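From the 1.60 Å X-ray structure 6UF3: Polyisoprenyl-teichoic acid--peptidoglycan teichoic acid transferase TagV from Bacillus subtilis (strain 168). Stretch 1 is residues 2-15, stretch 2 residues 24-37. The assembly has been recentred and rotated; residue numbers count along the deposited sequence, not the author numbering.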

ATOM      1  N   LYS A   2      -3.196   6.526  21.236  1.00 50.62           N
ATOM      2  CA  LYS A   2      -4.549   6.156  21.622  1.00 46.57           C
ATOM      3  C   LYS A   2      -4.992   4.910  20.867  1.00 39.31           C
ATOM      4  O   LYS A   2      -4.577   4.667  19.730  1.00 42.03           O
ATOM      5  CB  LYS A   2      -5.504   7.322  21.367  1.00 40.29           C
ATOM      6  CG  LYS A   2      -4.951   8.637  21.901  1.00 47.49           C
ATOM      7  CD  LYS A   2      -6.044   9.604  22.323  1.00 48.09           C
ATOM      8  CE  LYS A   2      -5.499  10.666  23.266  1.00 43.16           C
ATOM      9  NZ  LYS A   2      -6.528  11.677  23.614  1.00 43.43           N
ATOM     10  N   LYS A   3      -5.821   4.097  21.526  1.00 39.21           N
ATOM     11  CA  LYS A   3      -6.306   2.845  20.955  1.00 41.89           C
ATOM     12  C   LYS A   3      -7.490   3.039  20.006  1.00 39.31           C
ATOM     13  O   LYS A   3      -8.139   2.054  19.636  1.00 41.58           O
ATOM     14  CB  LYS A   3      -6.701   1.872  22.066  1.00 46.27           C
ATOM     15  CG  LYS A   3      -5.582   1.547  23.056  1.00 51.29           C
ATOM     16  CD  LYS A   3      -4.967   0.176  22.795  1.00 47.84           C
ATOM     17  CE  LYS A   3      -4.192  -0.320  24.013  1.00 49.40           C
ATOM     18  NZ  LYS A   3      -3.130   0.635  24.433  1.00 51.03           N
ATOM     19  N   LYS A   4      -7.783   4.272  19.619  1.00 39.48           N
ATOM     20  CA  LYS A   4      -8.889   4.525  18.707  1.00 35.80           C
ATOM     21  C   LYS A   4      -8.602   3.878  17.349  1.00 32.56           C
ATOM     22  O   LYS A   4      -7.450   3.846  16.909  1.00 29.74           O
ATOM     23  CB  LYS A   4      -9.086   6.036  18.567  1.00 44.83           C
ATOM     24  CG  LYS A   4     -10.242   6.492  17.700  1.00 53.21           C
ATOM     25  CD  LYS A   4     -10.364   8.006  17.746  1.00 61.66           C
ATOM     26  CE  LYS A   4     -11.062   8.547  16.510  1.00 63.93           C
ATOM     27  NZ  LYS A   4     -10.102   9.201  15.573  1.00 64.65           N
ATOM     28  N   PRO A   5      -9.616   3.330  16.674  1.00 22.53           N
ATOM     29  CA  PRO A   5      -9.392   2.809  15.318  1.00 20.21           C
ATOM     30  C   PRO A   5      -8.858   3.891  14.392  1.00 20.77           C
ATOM     31  O   PRO A   5      -9.232   5.062  14.499  1.00 22.43           O
ATOM     32  CB  PRO A   5     -10.784   2.348  14.875  1.00 23.17           C
ATOM     33  CG  PRO A   5     -11.543   2.149  16.148  1.00 24.97           C
ATOM     34  CD  PRO A   5     -11.007   3.151  17.119  1.00 29.06           C
ATOM     35  N   PHE A   6      -7.991   3.488  13.471  1.00 19.76           N
ATOM     36  CA  PHE A   6      -7.410   4.464  12.551  1.00 20.81           C
ATOM     37  C   PHE A   6      -6.955   3.770  11.272  1.00 18.21           C
ATOM     38  O   PHE A   6      -6.835   2.552  11.209  1.00 18.72           O
ATOM     39  CB  PHE A   6      -6.251   5.217  13.218  1.00 18.14           C
ATOM     40  CG  PHE A   6      -5.012   4.398  13.384  1.00 20.53           C
ATOM     41  CD1 PHE A   6      -4.895   3.497  14.436  1.00 23.10           C
ATOM     42  CD2 PHE A   6      -3.948   4.535  12.509  1.00 20.66           C
ATOM     43  CE1 PHE A   6      -3.741   2.747  14.599  1.00 26.56           C
ATOM     44  CE2 PHE A   6      -2.800   3.783  12.664  1.00 22.76           C
ATOM     45  CZ  PHE A   6      -2.696   2.888  13.708  1.00 24.72           C
ATOM     46  N   SER A   7      -6.687   4.565  10.240  1.00 17.34           N
ATOM     47  CA  SER A   7      -6.296   4.026   8.949  1.00 17.94           C
ATOM     48  C   SER A   7      -4.909   4.525   8.536  1.00 17.06           C
ATOM     49  O   SER A   7      -4.452   5.576   8.983  1.00 17.45           O
ATOM     50  CB  SER A   7      -7.312   4.423   7.871  1.00 19.44           C
ATOM     51  OG  SER A   7      -7.390   5.848   7.833  1.00 21.31           O
ATOM     52  N   ILE A   8      -4.249   3.744   7.681  1.00 19.14           N
ATOM     53  CA  ILE A   8      -2.960   4.085   7.080  1.00 18.91           C
ATOM     54  C   ILE A   8      -3.081   3.917   5.572  1.00 18.96           C
ATOM     55  O   ILE A   8      -3.582   2.893   5.096  1.00 17.49           O
ATOM     56  CB  ILE A   8      -1.812   3.199   7.596  1.00 17.01           C
ATOM     57  CG1 ILE A   8      -1.801   3.114   9.121  1.00 17.43           C
ATOM     58  CG2 ILE A   8      -0.465   3.730   7.067  1.00 18.18           C
ATOM     59  CD1 ILE A   8      -0.795   2.095   9.646  1.00 19.23           C
ATOM     60  N   LEU A   9      -2.626   4.917   4.817  1.00 16.47           N
ATOM     61  CA  LEU A   9      -2.448   4.772   3.375  1.00 15.86           C
ATOM     62  C   LEU A   9      -0.964   4.594   3.083  1.00 16.64           C
ATOM     63  O   LEU A   9      -0.144   5.448   3.450  1.00 17.70           O
ATOM     64  CB  LEU A   9      -2.989   5.987   2.611  1.00 16.92           C
ATOM     65  CG  LEU A   9      -2.655   6.013   1.102  1.00 18.06           C
ATOM     66  CD1 LEU A   9      -3.281   4.834   0.343  1.00 17.02           C
ATOM     67  CD2 LEU A   9      -3.096   7.354   0.449  1.00 18.52           C
ATOM     68  N   PHE A  10      -0.630   3.498   2.413  1.00 16.95           N
ATOM     69  CA  PHE A  10       0.717   3.205   1.949  1.00 18.19           C
ATOM     70  C   PHE A  10       0.801   3.549   0.469  1.00 19.19           C
ATOM     71  O   PHE A  10       0.028   3.026  -0.337  1.00 20.16           O
ATOM     72  CB  PHE A  10       1.053   1.725   2.155  1.00 19.16           C
ATOM     73  CG  PHE A  10       1.154   1.311   3.600  1.00 20.37           C
ATOM     74  CD1 PHE A  10       0.027   0.885   4.292  1.00 21.16           C
ATOM     75  CD2 PHE A  10       2.378   1.328   4.255  1.00 23.38           C
ATOM     76  CE1 PHE A  10       0.117   0.495   5.624  1.00 22.38           C
ATOM     77  CE2 PHE A  10       2.470   0.954   5.582  1.00 22.36           C
ATOM     78  CZ  PHE A  10       1.338   0.527   6.259  1.00 20.33           C
ATOM     79  N   MET A  11       1.734   4.431   0.123  1.00 18.89           N
ATOM     80  CA  MET A  11       1.959   4.890  -1.243  1.00 21.21           C
ATOM     81  C   MET A  11       3.348   4.441  -1.675  1.00 23.79           C
ATOM     82  O   MET A  11       4.340   4.735  -0.995  1.00 26.83           O
ATOM     83  CB  MET A  11       1.827   6.414  -1.330  1.00 19.18           C
ATOM     84  CG  MET A  11       0.401   6.904  -1.127  1.00 21.01           C
ATOM     85  SD  MET A  11       0.312   8.682  -0.753  1.00 24.03           S
ATOM     86  CE  MET A  11       0.724   8.669   0.995  1.00 25.87           C
ATOM     87  N   GLY A  12       3.412   3.695  -2.774  1.00 21.46           N
ATOM     88  CA  GLY A  12       4.665   3.367  -3.425  1.00 20.70           C
ATOM     89  C   GLY A  12       4.797   4.165  -4.716  1.00 21.83           C
ATOM     90  O   GLY A  12       3.890   4.153  -5.549  1.00 22.40           O
ATOM     91  N   ILE A  13       5.925   4.870  -4.847  1.00 23.29           N
ATOM     92  CA  ILE A  13       6.175   5.736  -5.996  1.00 28.30           C
ATOM     93  C   ILE A  13       7.583   5.492  -6.527  1.00 32.85           C
ATOM     94  O   ILE A  13       8.419   4.862  -5.883  1.00 33.60           O
ATOM     95  CB  ILE A  13       5.988   7.225  -5.649  1.00 33.48           C
ATOM     96  CG1 ILE A  13       7.073   7.672  -4.675  1.00 32.15           C
ATOM     97  CG2 ILE A  13       4.604   7.481  -5.060  1.00 35.05           C
ATOM     98  CD1 ILE A  13       7.033   9.149  -4.400  1.00 40.04           C
ATOM     99  N   GLU A  14       7.833   5.989  -7.735  1.00 34.38           N
ATOM    100  CA  GLU A  14       9.176   5.973  -8.301  1.00 42.80           C
ATOM    101  C   GLU A  14       9.887   7.299  -8.060  1.00 48.17           C
ATOM    102  O   GLU A  14      10.961   7.334  -7.449  1.00 44.02           O
ATOM    103  CB  GLU A  14       9.130   5.653  -9.805  1.00 42.05           C
ATOM    104  CG  GLU A  14      10.501   5.671 -10.467  1.00 45.15           C
ATOM    105  CD  GLU A  14      10.496   5.112 -11.883  1.00 51.00           C
ATOM    106  OE1 GLU A  14       9.441   4.619 -12.337  1.00 52.08           O
ATOM    107  OE2 GLU A  14      11.558   5.166 -12.540  1.00 56.48           O
ATOM    108  N   ASP A  15       9.288   8.401  -8.511  1.00 52.69           N
ATOM    109  CA  ASP A  15       9.878   9.731  -8.409  1.00 47.38           C
ATOM    110  C   ASP A  15       9.077  10.570  -7.420  1.00 42.40           C
ATOM    111  O   ASP A  15       7.883  10.814  -7.632  1.00 44.17           O
ATOM    112  CB  ASP A  15       9.909  10.424  -9.772  1.00 56.21           C
ATOM    113  CG  ASP A  15      10.750   9.679 -10.795  1.00 63.26           C
ATOM    114  OD1 ASP A  15      11.928   9.382 -10.506  1.00 66.47           O
ATOM    115  OD2 ASP A  15      10.225   9.392 -11.893  1.00 63.35           O
ATOM    116  N   ARG A  24       3.695   9.809 -10.728  1.00 28.21           N
ATOM    117  CA  ARG A  24       2.506   8.998 -10.475  1.00 28.88           C
ATOM    118  C   ARG A  24       2.803   7.934  -9.424  1.00 30.54           C
ATOM    119  O   ARG A  24       3.922   7.425  -9.323  1.00 36.49           O
ATOM    120  CB  ARG A  24       2.022   8.332 -11.763  1.00 31.44           C
ATOM    121  CG  ARG A  24       1.651   9.323 -12.857  1.00 41.59           C
ATOM    122  CD  ARG A  24       1.481   8.633 -14.200  1.00 55.27           C
ATOM    123  NE  ARG A  24       0.120   8.141 -14.377  1.00 60.38           N
ATOM    124  CZ  ARG A  24      -0.844   8.816 -14.994  1.00 64.33           C
ATOM    125  NH1 ARG A  24      -0.594  10.017 -15.504  1.00 66.58           N
ATOM    126  NH2 ARG A  24      -2.057   8.288 -15.103  1.00 58.81           N
ATOM    127  N   SER A  25       1.792   7.604  -8.631  1.00 22.86           N
ATOM    128  CA  SER A  25       1.957   6.526  -7.672  1.00 21.97           C
ATOM    129  C   SER A  25       1.829   5.186  -8.387  1.00 28.34           C
ATOM    130  O   SER A  25       1.128   5.055  -9.393  1.00 33.03           O
ATOM    131  CB  SER A  25       0.940   6.643  -6.533  1.00 23.41           C
ATOM    132  OG  SER A  25      -0.389   6.614  -7.020  1.00 23.87           O
ATOM    133  N   ASP A  26       2.568   4.199  -7.899  1.00 29.29           N
ATOM    134  CA  ASP A  26       2.478   2.860  -8.457  1.00 38.04           C
ATOM    135  C   ASP A  26       1.719   1.909  -7.554  1.00 35.64           C
ATOM    136  O   ASP A  26       1.089   0.968  -8.046  1.00 41.19           O
ATOM    137  CB  ASP A  26       3.878   2.293  -8.726  1.00 46.37           C
ATOM    138  CG  ASP A  26       4.640   3.088  -9.769  1.00 59.92           C
ATOM    139  OD1 ASP A  26       5.723   3.617  -9.440  1.00 61.51           O
ATOM    140  OD2 ASP A  26       4.150   3.187 -10.916  1.00 62.44           O
ATOM    141  N   SER A  27       1.742   2.153  -6.251  1.00 24.68           N
ATOM    142  CA  SER A  27       1.134   1.240  -5.290  1.00 20.98           C
ATOM    143  C   SER A  27       0.305   2.051  -4.312  1.00 20.66           C
ATOM    144  O   SER A  27       0.784   3.064  -3.792  1.00 22.03           O
ATOM    145  CB  SER A  27       2.216   0.432  -4.558  1.00 25.13           C
ATOM    146  OG  SER A  27       1.635  -0.473  -3.630  1.00 28.46           O
ATOM    147  N   LEU A  28      -0.936   1.619  -4.072  1.00 16.47           N
ATOM    148  CA  LEU A  28      -1.832   2.268  -3.117  1.00 14.42           C
ATOM    149  C   LEU A  28      -2.498   1.191  -2.281  1.00 18.22           C
ATOM    150  O   LEU A  28      -3.339   0.452  -2.799  1.00 18.58           O
ATOM    151  CB  LEU A  28      -2.913   3.089  -3.814  1.00 15.04           C
ATOM    152  CG  LEU A  28      -2.464   4.348  -4.564  1.00 16.13           C
ATOM    153  CD1 LEU A  28      -3.668   4.923  -5.272  1.00 22.93           C
ATOM    154  CD2 LEU A  28      -1.843   5.382  -3.649  1.00 20.27           C
ATOM    155  N   ILE A  29      -2.155   1.119  -0.996  1.00 17.18           N
ATOM    156  CA  ILE A  29      -2.745   0.123  -0.106  1.00 16.20           C
ATOM    157  C   ILE A  29      -3.247   0.814   1.151  1.00 15.10           C
ATOM    158  O   ILE A  29      -2.494   1.531   1.812  1.00 16.63           O
ATOM    159  CB  ILE A  29      -1.738  -0.977   0.262  1.00 17.14           C
ATOM    160  CG1 ILE A  29      -1.233  -1.683  -0.997  1.00 20.03           C
ATOM    161  CG2 ILE A  29      -2.414  -1.984   1.203  1.00 19.85           C
ATOM    162  CD1 ILE A  29      -0.009  -2.564  -0.781  1.00 22.38           C
ATOM    163  N   VAL A  30      -4.506   0.574   1.501  1.00 16.33           N
ATOM    164  CA  VAL A  30      -5.111   1.112   2.712  1.00 15.43           C
ATOM    165  C   VAL A  30      -5.223  -0.015   3.729  1.00 18.96           C
ATOM    166  O   VAL A  30      -5.686  -1.112   3.396  1.00 18.45           O
ATOM    167  CB  VAL A  30      -6.493   1.711   2.418  1.00 18.37           C
ATOM    168  CG1 VAL A  30      -7.221   2.056   3.701  1.00 17.35           C
ATOM    169  CG2 VAL A  30      -6.314   2.970   1.553  1.00 18.37           C
ATOM    170  N   VAL A  31      -4.794   0.253   4.961  1.00 16.77           N
ATOM    171  CA  VAL A  31      -4.989  -0.668   6.081  1.00 14.38           C
ATOM    172  C   VAL A  31      -5.808   0.063   7.132  1.00 19.39           C
ATOM    173  O   VAL A  31      -5.507   1.214   7.464  1.00 20.52           O
ATOM    174  CB  VAL A  31      -3.644  -1.144   6.664  1.00 16.82           C
ATOM    175  CG1 VAL A  31      -3.866  -1.994   7.928  1.00 20.35           C
ATOM    176  CG2 VAL A  31      -2.857  -1.921   5.623  1.00 18.62           C
ATOM    177  N   THR A  32      -6.856  -0.583   7.644  1.00 17.60           N
ATOM    178  CA  THR A  32      -7.599  -0.044   8.774  1.00 16.72           C
ATOM    179  C   THR A  32      -7.322  -0.914   9.999  1.00 17.61           C
ATOM    180  O   THR A  32      -7.156  -2.129   9.880  1.00 20.25           O
ATOM    181  CB  THR A  32      -9.108   0.061   8.490  1.00 20.08           C
ATOM    182  OG1 THR A  32      -9.628  -1.210   8.085  1.00 20.44           O
ATOM    183  CG2 THR A  32      -9.373   1.058   7.357  1.00 16.63           C
ATOM    184  N   LEU A  33      -7.230  -0.282  11.158  1.00 16.39           N
ATOM    185  CA  LEU A  33      -6.817  -0.960  12.384  1.00 16.38           C
ATOM    186  C   LEU A  33      -7.804  -0.644  13.496  1.00 20.76           C
ATOM    187  O   LEU A  33      -8.225   0.507  13.671  1.00 21.04           O
ATOM    188  CB  LEU A  33      -5.392  -0.536  12.796  1.00 19.01           C
ATOM    189  CG  LEU A  33      -4.233  -0.822  11.830  1.00 21.36           C
ATOM    190  CD1 LEU A  33      -3.997   0.361  10.875  1.00 21.66           C
ATOM    191  CD2 LEU A  33      -2.959  -1.125  12.588  1.00 24.10           C
ATOM    192  N   ASP A  34      -8.186  -1.684  14.245  1.00 19.67           N
ATOM    193  CA  ASP A  34      -8.994  -1.533  15.449  1.00 22.33           C
ATOM    194  C   ASP A  34      -8.134  -2.088  16.577  1.00 25.09           C
ATOM    195  O   ASP A  34      -8.164  -3.305  16.859  1.00 26.44           O
ATOM    196  CB  ASP A  34     -10.329  -2.264  15.317  1.00 23.92           C
ATOM    197  CG  ASP A  34     -11.242  -2.041  16.506  1.00 26.23           C
ATOM    198  OD1 ASP A  34     -10.846  -1.331  17.455  1.00 32.03           O
ATOM    199  OD2 ASP A  34     -12.361  -2.597  16.495  1.00 30.14           O
ATOM    200  N   PRO A  35      -7.300  -1.243  17.203  1.00 23.94           N
ATOM    201  CA  PRO A  35      -6.341  -1.761  18.193  1.00 27.11           C
ATOM    202  C   PRO A  35      -6.987  -2.308  19.445  1.00 29.88           C
ATOM    203  O   PRO A  35      -6.440  -3.242  20.054  1.00 27.46           O
ATOM    204  CB  PRO A  35      -5.462  -0.539  18.509  1.00 25.74           C
ATOM    205  CG  PRO A  35      -5.560   0.327  17.295  1.00 24.57           C
ATOM    206  CD  PRO A  35      -6.989   0.146  16.808  1.00 21.18           C
ATOM    207  N   LYS A  36      -8.125  -1.753  19.866  1.00 27.13           N
ATOM    208  CA  LYS A  36      -8.793  -2.286  21.049  1.00 34.64           C
ATOM    209  C   LYS A  36      -9.148  -3.755  20.873  1.00 33.51           C
ATOM    210  O   LYS A  36      -9.168  -4.506  21.850  1.00 32.83           O
ATOM    211  CB  LYS A  36     -10.047  -1.467  21.361  1.00 46.77           C
ATOM    212  CG  LYS A  36      -9.790  -0.292  22.294  1.00 61.36           C
ATOM    213  CD  LYS A  36     -10.831   0.804  22.113  1.00 67.39           C
ATOM    214  CE  LYS A  36     -10.425   2.084  22.829  1.00 71.38           C
ATOM    215  NZ  LYS A  36     -10.959   3.295  22.137  1.00 74.29           N
ATOM    216  N   ASN A  37      -9.410  -4.181  19.637  1.00 31.01           N
ATOM    217  CA  ASN A  37      -9.783  -5.553  19.321  1.00 33.30           C
ATOM    218  C   ASN A  37      -8.698  -6.313  18.575  1.00 29.76           C
ATOM    219  O   ASN A  37      -8.932  -7.456  18.170  1.00 32.00           O
ATOM    220  CB  ASN A  37     -11.076  -5.561  18.492  1.00 34.92           C
ATOM    221  CG  ASN A  37     -12.280  -5.148  19.303  1.00 39.81           C
ATOM    222  OD1 ASN A  37     -12.494  -5.653  20.404  1.00 39.23           O
ATOM    223  ND2 ASN A  37     -13.073  -4.227  18.772  1.00 41.86           N
TER
HETATM  224  O   HOH W   1       1.643   0.771  -1.189  1.00 42.55           O
HETATM  225  O   HOH W   2       6.616   7.825  -9.607  1.00 42.52           O

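Two antiparallel strands illustrate how a β-ladder divides its labour: the backbone supplies the polar bonds, and the side chains pack on the two faces. Residues 6-13 and 27-34 run at 165° to each other, and every second residue along the first strand pairs through both its amide and its carbonyl. At Phe10 the bonds are nearly straight: Phe10 N donates to Ile29 O (2.8 Å, 174°) and Ile29 N returns to Phe10 O (3.0 Å). Ile8 and Val31 repeat the pattern, with Ile8 N to Val31 O at 2.8 Å and Val31 N to Ile8 O at 2.9 Å, as do Phe6 and Leu33 with more bent bonds. At Gly12 the pattern changes, because Gly12 O accepts from both Ser27 N (3.0 Å) and Asp26 N (2.7 Å), where the second chain turns a corner. Between these rungs, CA-H...O contacts fill the gaps, such as Met11 CA to Ser27 O at 3.3 Å. A water joins Ser27 OG (2.7 Å) to Phe10 O (2.9 Å), the latter bond weak.

Packing follows the alternation. On one face, Leu33 CD1 lies over the Phe6 ring, 4.2 Å from its centroid, and touches Ile8 CD1 at 3.8 Å. On the other, Leu28 CD2 meets Met11 CG at 3.7 Å, while Leu9 CD1 reaches Val30 CG2 at 3.8 Å.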